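PDB 3VNX: ferritin from Ulva pertusa, which probably takes up iron(II), oxidises it with oxygen at a ferroxidase centre and stores the iron(III) mineral inside a hollow shell of 24 subunits. Local coordinates for residues A[49-54]-A[136-141]; A[57-62]-A[81-86]; A[130-135]-A[171-176]. All blocks are in the same frame, centred on the assembly; numbering follows the deposited sequence.

Interaction 1 (A[49-54]-A[136-141]); sequences NIEYTI and KLNFQK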
loop_
_atom_site.group_PDB
_atom_site.type_symbol
_atom_site.label_atom_id
_atom_site.label_comp_id
_atom_site.label_asym_id
_atom_site.label_seq_id
_atom_site.Cartn_x
_atom_site.Cartn_y
_atom_site.Cartn_z
ATOM N N ASN A 49 51.850 -12.597 13.590
ATOM C CA ASN A 49 52.055 -12.794 15.021
ATOM C C ASN A 49 51.946 -11.494 15.803
ATOM O O ASN A 49 51.509 -11.488 16.955
ATOM C CB ASN A 49 53.407 -13.472 15.300
ATOM C CG ASN A 49 53.682 -13.648 16.798
ATOM O OD1 ASN A 49 54.594 -13.024 17.352
ATOM N ND2 ASN A 49 52.890 -14.496 17.458
ATOM N N ILE A 50 52.344 -10.391 15.175
ATOM C CA ILE A 50 52.300 -9.086 15.830
ATOM C C ILE A 50 50.851 -8.613 16.043
ATOM O O ILE A 50 50.506 -8.076 17.104
ATOM C CB ILE A 50 53.117 -8.055 15.031
ATOM C CG1 ILE A 50 54.582 -8.494 14.977
ATOM C CG2 ILE A 50 52.981 -6.654 15.635
ATOM C CD1 ILE A 50 55.519 -7.475 14.400
ATOM N N GLU A 51 50.004 -8.829 15.035
ATOM C CA GLU A 51 48.600 -8.438 15.121
ATOM C C GLU A 51 47.933 -9.356 16.115
ATOM O O GLU A 51 47.178 -8.915 17.005
ATOM C CB GLU A 51 47.891 -8.555 13.761
ATOM C CG GLU A 51 48.498 -7.734 12.620
ATOM C CD GLU A 51 48.240 -6.217 12.711
ATOM O OE1 GLU A 51 48.853 -5.474 11.908
ATOM O OE2 GLU A 51 47.437 -5.756 13.556
ATOM N N TYR A 52 48.222 -10.644 15.971
ATOM C CA TYR A 52 47.653 -11.625 16.887
ATOM C C TYR A 52 48.025 -11.322 18.343
ATOM O O TYR A 52 47.170 -11.420 19.219
ATOM C CB TYR A 52 48.021 -13.057 16.489
ATOM C CG TYR A 52 46.817 -13.969 16.321
ATOM C CD1 TYR A 52 45.883 -14.108 17.346
ATOM C CD2 TYR A 52 46.616 -14.693 15.141
ATOM C CE1 TYR A 52 44.769 -14.935 17.204
ATOM C CE2 TYR A 52 45.509 -15.539 14.987
ATOM C CZ TYR A 52 44.585 -15.653 16.028
ATOM O OH TYR A 52 43.479 -16.482 15.911
ATOM N N THR A 53 49.270 -10.922 18.603
ATOM C CA THR A 53 49.689 -10.560 19.963
ATOM C C THR A 53 48.925 -9.339 20.464
ATOM O O THR A 53 48.402 -9.327 21.587
ATOM C CB THR A 53 51.207 -10.251 20.060
ATOM O OG1 THR A 53 51.958 -11.447 19.844
ATOM C CG2 THR A 53 51.555 -9.697 21.431
ATOM N N ILE A 54 48.868 -8.306 19.624
ATOM C CA ILE A 54 48.185 -7.063 19.997
ATOM C C ILE A 54 46.679 -7.279 20.250
ATOM O O ILE A 54 46.078 -6.657 21.130
ATOM C CB ILE A 54 48.407 -5.981 18.936
ATOM C CG1 ILE A 54 49.876 -5.556 18.924
ATOM C CG2 ILE A 54 47.498 -4.790 19.175
ATOM C CD1 ILE A 54 50.202 -4.610 17.799
ATOM N N LYS A 136 51.465 3.171 17.364
ATOM C CA LYS A 136 52.660 3.761 16.726
ATOM C C LYS A 136 53.706 2.682 16.439
ATOM O O LYS A 136 54.257 2.610 15.334
ATOM C CB LYS A 136 53.265 4.874 17.590
ATOM C CG LYS A 136 52.313 6.069 17.790
ATOM C CD LYS A 136 52.810 7.062 18.842
ATOM C CE LYS A 136 53.834 8.032 18.267
ATOM N NZ LYS A 136 54.384 8.990 19.282
ATOM N N LEU A 137 53.955 1.831 17.437
ATOM C CA LEU A 137 54.853 0.704 17.254
ATOM C C LEU A 137 54.413 -0.102 16.032
ATOM O O LEU A 137 55.229 -0.399 15.146
ATOM C CB LEU A 137 54.849 -0.194 18.495
ATOM C CG LEU A 137 56.136 -0.977 18.780
ATOM C CD1 LEU A 137 55.867 -2.176 19.681
ATOM C CD2 LEU A 137 56.847 -1.407 17.507
ATOM N N ASN A 138 53.128 -0.462 15.974
ATOM C CA ASN A 138 52.677 -1.293 14.871
ATOM C C ASN A 138 52.755 -0.585 13.519
ATOM O O ASN A 138 52.922 -1.227 12.489
ATOM C CB ASN A 138 51.284 -1.853 15.095
ATOM C CG ASN A 138 51.018 -3.058 14.217
ATOM O OD1 ASN A 138 51.956 -3.717 13.789
ATOM N ND2 ASN A 138 49.751 -3.342 13.931
ATOM N N PHE A 139 52.638 0.740 13.531
ATOM C CA PHE A 139 52.807 1.526 12.322
ATOM C C PHE A 139 54.220 1.293 11.780
ATOM O O PHE A 139 54.424 1.055 10.576
ATOM C CB PHE A 139 52.576 2.999 12.637
ATOM C CG PHE A 139 52.667 3.906 11.444
ATOM C CD1 PHE A 139 52.482 3.419 10.162
ATOM C CD2 PHE A 139 52.922 5.260 11.616
ATOM C CE1 PHE A 139 52.567 4.267 9.061
ATOM C CE2 PHE A 139 52.997 6.114 10.542
ATOM C CZ PHE A 139 52.823 5.613 9.247
ATOM N N GLN A 140 55.198 1.325 12.673
ATOM C CA GLN A 140 56.569 1.077 12.246
ATOM C C GLN A 140 56.756 -0.377 11.803
ATOM O O GLN A 140 57.386 -0.644 10.769
ATOM C CB GLN A 140 57.554 1.467 13.345
ATOM C CG GLN A 140 57.654 2.977 13.503
ATOM C CD GLN A 140 57.966 3.418 14.927
ATOM O OE1 GLN A 140 58.860 4.237 15.146
ATOM N NE2 GLN A 140 57.230 2.881 15.901
ATOM N N LYS A 141 56.193 -1.319 12.564
ATOM C CA LYS A 141 56.236 -2.717 12.131
ATOM C C LYS A 141 55.676 -2.816 10.713
ATOM O O LYS A 141 56.279 -3.444 9.838
ATOM C CB LYS A 141 55.453 -3.630 13.077
ATOM C CG LYS A 141 56.083 -3.808 14.443
ATOM C CD LYS A 141 57.489 -4.413 14.338
ATOM C CE LYS A 141 58.124 -4.641 15.721
ATOM N NZ LYS A 141 59.225 -5.664 15.684
#
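One hydrogen bond joins segments 49-54 and 136-141, and a sparse set of van der Waals touches lies beside it. N138 ND2 gives a hydrogen to E51 OE1 at 3.1 Å, nearly straight at 169°. The acceptor lies in the amide plane of N138, but the amide meets the oxygen from above the carboxylate plane, the two flat groups being turned 64° apart. E51 gets there by a bend at chi2, which carries its acid across the gap. Q47 NE2, one turn before E51, donates to both E51 OE1 and N138 OD1, a further link between the same two helices, so the amide of N138 is gripped at both ends and its rotation is fixed. An asparagine suits the place because it has a donor group and an acceptor side by side on a short stem.

The van der Waals touches come from two isoleucines. I50 sets CG2 3.6 Å from N138 OD1, while its extended arm ends in CD1, 3.6 Å from K141 CD. K141, bent at chi2, lays its methylenes across that tip at about a right angle, so that a long, flexible chain serves as hydrocarbon here. I54 CD1 rests 4.0 Å from N138 CG. Large side chains are needed, for the axes, antiparallel at 168°, stay 11.4 Å apart.

The side chain of E51 lies about 3 Å from a bound calcium ion, and its OE2 is close to OE2 of E86, a crowding of acids that the cation would be expected to ease. E51 and E86, facing each other from helices 38-66 and 73-99, are consistent with the ferroxidase centre of the ferritin four-helix bundle.

Interaction 2 (A[57-62]-A[81-86]); sequences VYHALH and EASDEE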
loop_
_atom_site.group_PDB
_atom_site.type_symbol
_atom_site.label_atom_id
_atom_site.label_comp_id
_atom_site.label_asym_id
_atom_site.label_seq_id
_atom_site.Cartn_x
_atom_site.Cartn_y
_atom_site.Cartn_z
ATOM N N VAL A 57 46.585 -8.676 23.779
ATOM C CA VAL A 57 46.817 -7.598 24.724
ATOM C C VAL A 57 45.566 -6.757 24.872
ATOM O O VAL A 57 45.165 -6.417 25.988
ATOM C CB VAL A 57 47.940 -6.688 24.248
ATOM C CG1 VAL A 57 48.046 -5.477 25.156
ATOM C CG2 VAL A 57 49.248 -7.457 24.190
ATOM N N TYR A 58 44.948 -6.414 23.744
ATOM C CA TYR A 58 43.718 -5.632 23.796
ATOM C C TYR A 58 42.619 -6.363 24.552
ATOM O O TYR A 58 41.820 -5.739 25.261
ATOM C CB TYR A 58 43.252 -5.222 22.403
ATOM C CG TYR A 58 44.016 -4.019 21.894
ATOM C CD1 TYR A 58 44.621 -3.145 22.789
ATOM C CD2 TYR A 58 44.143 -3.758 20.534
ATOM C CE1 TYR A 58 45.330 -2.042 22.350
ATOM C CE2 TYR A 58 44.856 -2.651 20.081
ATOM C CZ TYR A 58 45.450 -1.790 21.001
ATOM O OH TYR A 58 46.171 -0.678 20.588
ATOM N N HIS A 59 42.592 -7.688 24.413
ATOM C CA HIS A 59 41.608 -8.482 25.124
ATOM C C HIS A 59 41.866 -8.411 26.633
ATOM O O HIS A 59 40.925 -8.371 27.436
ATOM C CB HIS A 59 41.608 -9.929 24.637
ATOM C CG HIS A 59 40.279 -10.595 24.771
ATOM N ND1 HIS A 59 40.009 -11.839 24.233
ATOM C CD2 HIS A 59 39.131 -10.187 25.362
ATOM C CE1 HIS A 59 38.757 -12.168 24.500
ATOM N NE2 HIS A 59 38.203 -11.183 25.190
ATOM N N ALA A 60 43.140 -8.375 27.020
ATOM C CA ALA A 60 43.472 -8.239 28.440
ATOM C C ALA A 60 43.005 -6.873 28.982
ATOM O O ALA A 60 42.454 -6.778 30.093
ATOM C CB ALA A 60 44.970 -8.456 28.673
ATOM N N LEU A 61 43.198 -5.825 28.182
ATOM C CA LEU A 61 42.767 -4.493 28.573
ATOM C C LEU A 61 41.272 -4.480 28.803
ATOM O O LEU A 61 40.763 -3.864 29.750
ATOM C CB LEU A 61 43.139 -3.487 27.496
ATOM C CG LEU A 61 44.601 -3.055 27.625
ATOM C CD1 LEU A 61 45.112 -2.383 26.346
ATOM C CD2 LEU A 61 44.749 -2.141 28.832
ATOM N N HIS A 62 40.566 -5.190 27.938
ATOM C CA HIS A 62 39.129 -5.295 28.069
ATOM C C HIS A 62 38.746 -5.866 29.435
ATOM O O HIS A 62 37.864 -5.331 30.133
ATOM C CB HIS A 62 38.550 -6.169 26.962
ATOM C CG HIS A 62 37.208 -6.727 27.299
ATOM N ND1 HIS A 62 36.052 -5.978 27.227
ATOM C CD2 HIS A 62 36.838 -7.952 27.746
ATOM C CE1 HIS A 62 35.025 -6.724 27.598
ATOM N NE2 HIS A 62 35.476 -7.926 27.918
ATOM N N GLU A 81 36.375 -4.669 21.023
ATOM C CA GLU A 81 36.288 -4.406 19.592
ATOM C C GLU A 81 37.685 -4.281 18.983
ATOM O O GLU A 81 37.991 -4.902 17.964
ATOM C CB GLU A 81 35.452 -3.151 19.334
ATOM C CG GLU A 81 33.981 -3.339 19.696
ATOM C CD GLU A 81 33.202 -2.038 19.766
ATOM O OE1 GLU A 81 33.825 -0.950 19.748
ATOM O OE2 GLU A 81 31.957 -2.113 19.849
ATOM N N ALA A 82 38.542 -3.482 19.613
ATOM C CA ALA A 82 39.914 -3.381 19.125
ATOM C C ALA A 82 40.534 -4.780 19.041
ATOM O O ALA A 82 41.251 -5.089 18.078
ATOM C CB ALA A 82 40.757 -2.453 20.003
ATOM N N SER A 83 40.237 -5.633 20.025
ATOM C CA SER A 83 40.762 -6.998 19.999
ATOM C C SER A 83 40.226 -7.815 18.813
ATOM O O SER A 83 40.999 -8.448 18.083
ATOM C CB SER A 83 40.520 -7.729 21.319
ATOM O OG SER A 83 40.953 -9.075 21.196
ATOM N N ASP A 84 38.912 -7.797 18.617
ATOM C CA ASP A 84 38.326 -8.409 17.421
ATOM C C ASP A 84 38.993 -7.887 16.145
ATOM O O ASP A 84 39.342 -8.667 15.244
ATOM C CB ASP A 84 36.816 -8.132 17.335
ATOM C CG ASP A 84 36.034 -8.732 18.491
ATOM O OD1 ASP A 84 36.595 -9.552 19.243
ATOM O OD2 ASP A 84 34.850 -8.376 18.654
ATOM N N GLU A 85 39.166 -6.565 16.069
ATOM C CA GLU A 85 39.699 -5.915 14.870
ATOM C C GLU A 85 41.139 -6.329 14.573
ATOM O O GLU A 85 41.499 -6.587 13.413
ATOM C CB GLU A 85 39.589 -4.386 14.969
ATOM C CG GLU A 85 40.486 -3.623 13.983
ATOM C CD GLU A 85 40.235 -2.115 13.965
ATOM O OE1 GLU A 85 39.162 -1.674 14.424
ATOM O OE2 GLU A 85 41.112 -1.364 13.475
ATOM N N GLU A 86 41.971 -6.404 15.618
ATOM C CA GLU A 86 43.375 -6.778 15.410
ATOM C C GLU A 86 43.495 -8.240 14.975
ATOM O O GLU A 86 44.378 -8.598 14.172
ATOM C CB GLU A 86 44.242 -6.518 16.645
ATOM C CG GLU A 86 44.463 -5.058 16.970
ATOM C CD GLU A 86 45.176 -4.280 15.863
ATOM O OE1 GLU A 86 44.557 -3.351 15.295
ATOM O OE2 GLU A 86 46.358 -4.573 15.578
#
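Y58 carries this contact from helix 38-66. Its ring carbon CG stands anti to the carbonyl carbon (chi1 -80°), which leaves CB against the facing backbone and sends the ring across into the bundle interior, toward helix 123-151. Y58 CB lies 3.9 Å from S83 N, and Y58 CD2 is 3.7 Å from A82 CB. One turn further on, E86 brings its CG to the ring edge, near the ring plane, 3.8 Å from Y58 CD2; the chain bends at chi2, and the carboxylate stands almost perpendicular to the ring, 84° between the planes. L61 CD1 adds an in-plane touch at the edge. Y58 OH is hydrogen-bonded to OE2 of E135 on helix 123-151, so the hydroxyl ties the ring to a buried acid.

S83 faces Y58, their CA atoms 5.0 Å apart. Alanine and serine are small enough to let the backbones come this close: the axes pass at 8.0 Å and run antiparallel at 166°. This is the hairpin of the first two long helices in the ferritin four-helix bundle, and the ring of Y58 fills its inner side, as the corresponding tyrosine does beside the ferroxidase centre in animal H-chain ferritins.

S83 OG, anti to the backbone N, is hydrogen-bonded to S55 O and to R87 of a neighbouring subunit, which explains how a hydroxyl can be buried here.

H59, the third participant, meets S83 OG with its CB at 3.6 Å. Its ring leans to the outer face, where ND1 is hydrogen-bonded to Y52 OH and NE2 to H91 ND1, both of that same neighbouring subunit. Imidazole suits this place because it offers two polar nitrogens to the subunit interface.

Interaction 3 (A[130-135]-A[171-176]); sequences LALSLE and DAVKEH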
loop_
_atom_site.group_PDB
_atom_site.type_symbol
_atom_site.label_atom_id
_atom_site.label_comp_id
_atom_site.label_asym_id
_atom_site.label_seq_id
_atom_site.Cartn_x
_atom_site.Cartn_y
_atom_site.Cartn_z
ATOM N N LEU A 130 49.102 3.718 26.462
ATOM C CA LEU A 130 49.680 2.419 26.133
ATOM C C LEU A 130 49.231 2.014 24.734
ATOM O O LEU A 130 50.046 1.650 23.886
ATOM C CB LEU A 130 49.220 1.369 27.145
ATOM C CG LEU A 130 50.082 0.133 27.407
ATOM C CD1 LEU A 130 49.189 -1.061 27.637
ATOM C CD2 LEU A 130 51.063 -0.154 26.286
ATOM N N ALA A 131 47.919 2.091 24.510
ATOM C CA ALA A 131 47.316 1.760 23.219
ATOM C C ALA A 131 47.917 2.569 22.072
ATOM O O ALA A 131 48.331 2.010 21.057
ATOM C CB ALA A 131 45.790 1.953 23.271
ATOM N N LEU A 132 47.957 3.885 22.238
ATOM C CA LEU A 132 48.567 4.752 21.246
ATOM C C LEU A 132 49.979 4.268 20.938
ATOM O O LEU A 132 50.345 4.083 19.775
ATOM C CB LEU A 132 48.602 6.194 21.762
ATOM C CG LEU A 132 49.411 7.204 20.942
ATOM C CD1 LEU A 132 48.956 7.248 19.487
ATOM C CD2 LEU A 132 49.327 8.592 21.583
ATOM N N SER A 133 50.756 4.051 21.995
ATOM C CA SER A 133 52.154 3.635 21.877
ATOM C C SER A 133 52.246 2.342 21.081
ATOM O O SER A 133 53.103 2.199 20.193
ATOM C CB SER A 133 52.781 3.450 23.268
ATOM O OG SER A 133 52.779 4.673 24.001
ATOM N N LEU A 134 51.348 1.412 21.399
ATOM C CA LEU A 134 51.275 0.147 20.671
ATOM C C LEU A 134 50.935 0.366 19.196
ATOM O O LEU A 134 51.483 -0.299 18.318
ATOM C CB LEU A 134 50.261 -0.794 21.328
ATOM C CG LEU A 134 50.731 -1.476 22.618
ATOM C CD1 LEU A 134 49.647 -2.364 23.219
ATOM C CD2 LEU A 134 51.985 -2.285 22.351
ATOM N N GLU A 135 50.042 1.312 18.925
ATOM C CA GLU A 135 49.632 1.577 17.557
ATOM C C GLU A 135 50.764 2.213 16.756
ATOM O O GLU A 135 51.008 1.834 15.605
ATOM C CB GLU A 135 48.385 2.453 17.543
ATOM C CG GLU A 135 47.165 1.793 18.163
ATOM C CD GLU A 135 46.743 0.561 17.394
ATOM O OE1 GLU A 135 47.093 0.471 16.198
ATOM O OE2 GLU A 135 46.071 -0.314 17.974
ATOM N N ASP A 171 45.211 6.121 10.078
ATOM C CA ASP A 171 43.969 6.554 10.708
ATOM C C ASP A 171 43.928 6.119 12.170
ATOM O O ASP A 171 43.596 6.902 13.060
ATOM C CB ASP A 171 42.769 5.946 9.983
ATOM C CG ASP A 171 42.700 6.345 8.518
ATOM O OD1 ASP A 171 43.043 7.504 8.206
ATOM O OD2 ASP A 171 42.293 5.493 7.687
ATOM N N ALA A 172 44.256 4.856 12.418
ATOM C CA ALA A 172 44.233 4.346 13.784
ATOM C C ALA A 172 45.101 5.185 14.737
ATOM O O ALA A 172 44.643 5.560 15.834
ATOM C CB ALA A 172 44.635 2.870 13.823
ATOM N N VAL A 173 46.341 5.484 14.324
ATOM C CA VAL A 173 47.220 6.277 15.170
ATOM C C VAL A 173 46.638 7.645 15.519
ATOM O O VAL A 173 46.633 8.035 16.688
ATOM C CB VAL A 173 48.616 6.483 14.556
ATOM C CG1 VAL A 173 49.360 7.591 15.317
ATOM C CG2 VAL A 173 49.403 5.176 14.565
ATOM N N LYS A 174 46.172 8.378 14.506
ATOM C CA LYS A 174 45.564 9.689 14.741
ATOM C C LYS A 174 44.381 9.594 15.716
ATOM O O LYS A 174 44.277 10.397 16.656
ATOM C CB LYS A 174 45.134 10.340 13.417
ATOM C CG LYS A 174 44.141 11.503 13.552
ATOM C CD LYS A 174 44.813 12.808 13.907
ATOM C CE LYS A 174 43.781 13.902 14.175
ATOM N NZ LYS A 174 43.465 14.682 12.959
ATOM N N GLU A 175 43.512 8.601 15.505
ATOM C CA GLU A 175 42.361 8.376 16.382
ATOM C C GLU A 175 42.786 8.158 17.830
ATOM O O GLU A 175 42.145 8.655 18.770
ATOM C CB GLU A 175 41.545 7.169 15.902
ATOM C CG GLU A 175 40.499 6.662 16.896
ATOM C CD GLU A 175 39.934 5.304 16.498
ATOM O OE1 GLU A 175 40.578 4.623 15.673
ATOM O OE2 GLU A 175 38.856 4.917 17.010
ATOM N N HIS A 176 43.864 7.397 18.027
ATOM C CA HIS A 176 44.331 7.162 19.396
ATOM C C HIS A 176 45.002 8.397 19.986
ATOM O O HIS A 176 44.887 8.660 21.183
ATOM C CB HIS A 176 45.251 5.957 19.483
ATOM C CG HIS A 176 44.532 4.646 19.403
ATOM N ND1 HIS A 176 44.261 3.880 20.516
ATOM C CD2 HIS A 176 44.028 3.970 18.347
ATOM C CE1 HIS A 176 43.622 2.783 20.146
ATOM N NE2 HIS A 176 43.466 2.815 18.836
#
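Helices 123-151 and 155-201, the last two of the ferritin four-helix bundle, pack antiparallel here, their axes 9.1 Å apart and crossing at -158°. The tight part is built round H176, which has CG anti to the carbonyl carbon (chi1 -76°) and so lays its ring between the helices. L132 and H176 pass alongside, pointing opposite ways, with L132 CD1 3.9 Å from H176 CB. L132 CD1, on a stem anti to the backbone N, is also 3.7 Å from V173 O. A131, small enough to admit the imidazole, brings its CB to 3.7 Å from H176 ND1. V173 CG2 fills the groove by the backbone of E135.

The buried side has a slacker edge, where A172 CB stays 4.2 Å from E135 OE1. Toward solvent, D171 is exposed, and partly exposed K174 starts away from helix 123-151, its NZ hydrogen-bonded to A66 O of another subunit; charged chains suit that outer face.

The acid of E135 is buried. Its OE2 is taken by Y58 and its OE1 by Q169, which leaves the methylene stem for the histidine: E135 CG sits over one face of the H176 ring in a CH-pi contact, 3.9 Å from the centroid and 13° off the normal.

In the fold
From the N terminus, helix 38-66 supplies first 49-54 and then 57-62. Interaction 2 closes the shorter loop, folding helix 73-99 back on its predecessor. The chain then makes its long connection to helix 123-151, where interaction 1 closes a wider loop that contains interaction 2 entirely. Interaction 3 opens at 130-135, before interaction 1 has closed at 136-141, so these two cross, whereas interactions 2 and 3 follow in series. Helices 38-66 and 123-151 each serve two contacts, and together the three contacts join all four bundle helices. Further packing connects them: I54 meets E86, V57 meets L134, and K136 N lies 4.0 Å from V173 CG2.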